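Side-chain contact in glycine cleavage system H protein 1 (Mycobacterium marinum, PDB 3TZU), which probably shuttles the methylamine group of glycine from the P protein to the T protein of the glycine cleavage system on a lipoyl arm: residues E67-V72 and W112-Q117. Residues are numbered along the deposited sequence; the frame is centred on the assembly and turned at random.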
loop_
_atom_site.group_PDB
_atom_site.type_symbol
_atom_site.label_atom_id
_atom_site.label_comp_id
_atom_site.label_asym_id
_atom_site.label_seq_id
_atom_site.Cartn_x
_atom_site.Cartn_y
_atom_site.Cartn_z
ATOM N N GLU A 67 -17.724 -3.901 0.219
ATOM C CA GLU A 67 -18.042 -2.516 0.547
ATOM C C GLU A 67 -17.042 -1.986 1.561
ATOM O O GLU A 67 -16.563 -2.692 2.433
ATOM C CB GLU A 67 -19.481 -2.399 1.077
ATOM C CG GLU A 67 -19.810 -1.093 1.836
ATOM C CD GLU A 67 -21.109 -1.206 2.655
ATOM O OE1 GLU A 67 -22.135 -1.686 2.062
ATOM O OE2 GLU A 67 -21.084 -0.841 3.882
ATOM N N SER A 68 -16.727 -0.718 1.427
ATOM C CA SER A 68 -15.817 -0.039 2.322
ATOM C C SER A 68 -16.457 0.092 3.693
ATOM O O SER A 68 -17.530 0.654 3.801
ATOM C CB SER A 68 -15.532 1.337 1.748
ATOM O OG SER A 68 -14.438 1.895 2.418
ATOM N N CYS A 69 -15.838 -0.453 4.732
ATOM C CA CYS A 69 -16.457 -0.435 6.056
ATOM C C CYS A 69 -15.563 0.187 7.106
ATOM O O CYS A 69 -15.837 0.047 8.286
ATOM C CB CYS A 69 -16.914 -1.857 6.507
ATOM S SG CYS A 69 -15.621 -3.068 6.967
ATOM N N GLY A 70 -14.528 0.902 6.701
ATOM C CA GLY A 70 -13.656 1.619 7.642
ATOM C C GLY A 70 -12.364 2.039 6.977
ATOM O O GLY A 70 -12.301 2.102 5.745
ATOM N N GLU A 71 -11.340 2.345 7.786
ATOM C CA GLU A 71 -10.021 2.724 7.259
ATOM C C GLU A 71 -8.821 2.454 8.182
ATOM O O GLU A 71 -8.941 2.414 9.400
ATOM C CB GLU A 71 -9.998 4.201 6.771
ATOM C CG GLU A 71 -10.144 5.256 7.828
ATOM C CD GLU A 71 -9.833 6.682 7.342
ATOM O OE1 GLU A 71 -10.619 7.181 6.482
ATOM O OE2 GLU A 71 -8.840 7.326 7.855
ATOM N N VAL A 72 -7.672 2.236 7.552
ATOM C CA VAL A 72 -6.387 2.253 8.216
ATOM C C VAL A 72 -5.579 3.364 7.615
ATOM O O VAL A 72 -5.627 3.601 6.421
ATOM C CB VAL A 72 -5.660 0.900 8.099
ATOM C CG1 VAL A 72 -6.430 -0.150 8.908
ATOM C CG2 VAL A 72 -5.555 0.473 6.637
ATOM N N TRP A 112 -5.573 -8.050 14.911
ATOM C CA TRP A 112 -6.897 -8.245 14.303
ATOM C C TRP A 112 -7.765 -7.016 14.553
ATOM O O TRP A 112 -7.593 -6.303 15.560
ATOM C CB TRP A 112 -7.555 -9.504 14.866
ATOM C CG TRP A 112 -7.942 -9.383 16.313
ATOM C CD1 TRP A 112 -7.130 -9.548 17.433
ATOM C CD2 TRP A 112 -9.252 -9.030 16.853
ATOM N NE1 TRP A 112 -7.826 -9.336 18.580
ATOM C CE2 TRP A 112 -9.105 -9.020 18.309
ATOM C CE3 TRP A 112 -10.487 -8.730 16.300
ATOM C CZ2 TRP A 112 -10.172 -8.735 19.155
ATOM C CZ3 TRP A 112 -11.557 -8.445 17.160
ATOM C CH2 TRP A 112 -11.403 -8.448 18.549
ATOM N N LEU A 113 -8.687 -6.740 13.639
ATOM C CA LEU A 113 -9.381 -5.443 13.637
ATOM C C LEU A 113 -10.810 -5.551 14.112
ATOM O O LEU A 113 -11.292 -4.660 14.801
ATOM C CB LEU A 113 -9.350 -4.833 12.231
ATOM C CG LEU A 113 -7.968 -4.408 11.683
ATOM C CD1 LEU A 113 -8.086 -3.738 10.303
ATOM C CD2 LEU A 113 -7.233 -3.506 12.667
ATOM N N TYR A 114 -11.499 -6.619 13.717
ATOM C CA TYR A 114 -12.894 -6.853 14.120
ATOM C C TYR A 114 -13.295 -8.304 13.901
ATOM O O TYR A 114 -12.552 -9.081 13.326
ATOM C CB TYR A 114 -13.881 -5.882 13.403
ATOM C CG TYR A 114 -14.043 -6.046 11.902
ATOM C CD1 TYR A 114 -14.869 -7.016 11.376
ATOM C CD2 TYR A 114 -13.395 -5.190 11.012
ATOM C CE1 TYR A 114 -15.032 -7.165 9.998
ATOM C CE2 TYR A 114 -13.539 -5.333 9.629
ATOM C CZ TYR A 114 -14.363 -6.331 9.133
ATOM O OH TYR A 114 -14.531 -6.491 7.777
ATOM N N SER A 115 -14.463 -8.682 14.409
ATOM C CA SER A 115 -15.027 -9.995 14.111
ATOM C C SER A 115 -16.413 -9.794 13.547
ATOM O O SER A 115 -17.150 -8.890 13.982
ATOM C CB SER A 115 -15.083 -10.885 15.348
ATOM O OG SER A 115 -16.204 -10.581 16.145
ATOM N N VAL A 116 -16.748 -10.627 12.570
ATOM C CA VAL A 116 -18.020 -10.556 11.864
ATOM C C VAL A 116 -18.705 -11.924 11.945
ATOM O O VAL A 116 -18.020 -12.947 12.009
ATOM C CB VAL A 116 -17.817 -10.099 10.384
ATOM C CG1 VAL A 116 -16.787 -10.977 9.658
ATOM C CG2 VAL A 116 -19.131 -10.076 9.622
ATOM N N GLN A 117 -20.043 -11.929 11.967
ATOM C CA GLN A 117 -20.830 -13.167 11.886
ATOM C C GLN A 117 -21.314 -13.263 10.437
ATOM O O GLN A 117 -22.182 -12.520 10.051
ATOM C CB GLN A 117 -22.000 -13.107 12.888
ATOM C CG GLN A 117 -23.007 -14.255 12.845
ATOM C CD GLN A 117 -22.541 -15.464 13.616
ATOM O OE1 GLN A 117 -23.011 -15.719 14.714
ATOM N NE2 GLN A 117 -21.623 -16.222 13.044
#
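Cys69 and Tyr114 meet in the buried core between two antiparallel sheets of this lipoyl-domain fold, one holding strand 68-74 and the other strand 114-118. The backbones stay far apart, the nearest CA atoms, those of Val72 and Leu113, being 9.9 Å from each other, and side chains alone bridge the gap. The Tyr114 side chain can be followed outward. CB leaves the strand toward 67-72, and with chi1 at 67° CG is tucked over its own backbone, N to one side and C to the other, while OH ends near the Cys69 sulfur. The side chain also touches Val38 and Ile89 of the neighbouring strands, and Pro84. CE2 and CZ reach the sulfur of Cys69, the CE2 to SG distance being 4.1 Å, and OH comes to 3.7 Å from the same SG. The sulfur stands 4.9 Å from the Tyr114 ring centroid and 53° off its normal, an oblique sulfur-aromatic contact. One residue earlier, Leu113 shares with Tyr114 the position facing Val38, a classic beta bulge, consistent with both consecutive CB atoms pointing toward 67-72. Leu113 also packs on Leu81, which Val72 touches as well. The Leu113 and Val72 side chains cross at about a right angle, Leu113 CD1 meeting Val72 CG1 at 4.2 Å.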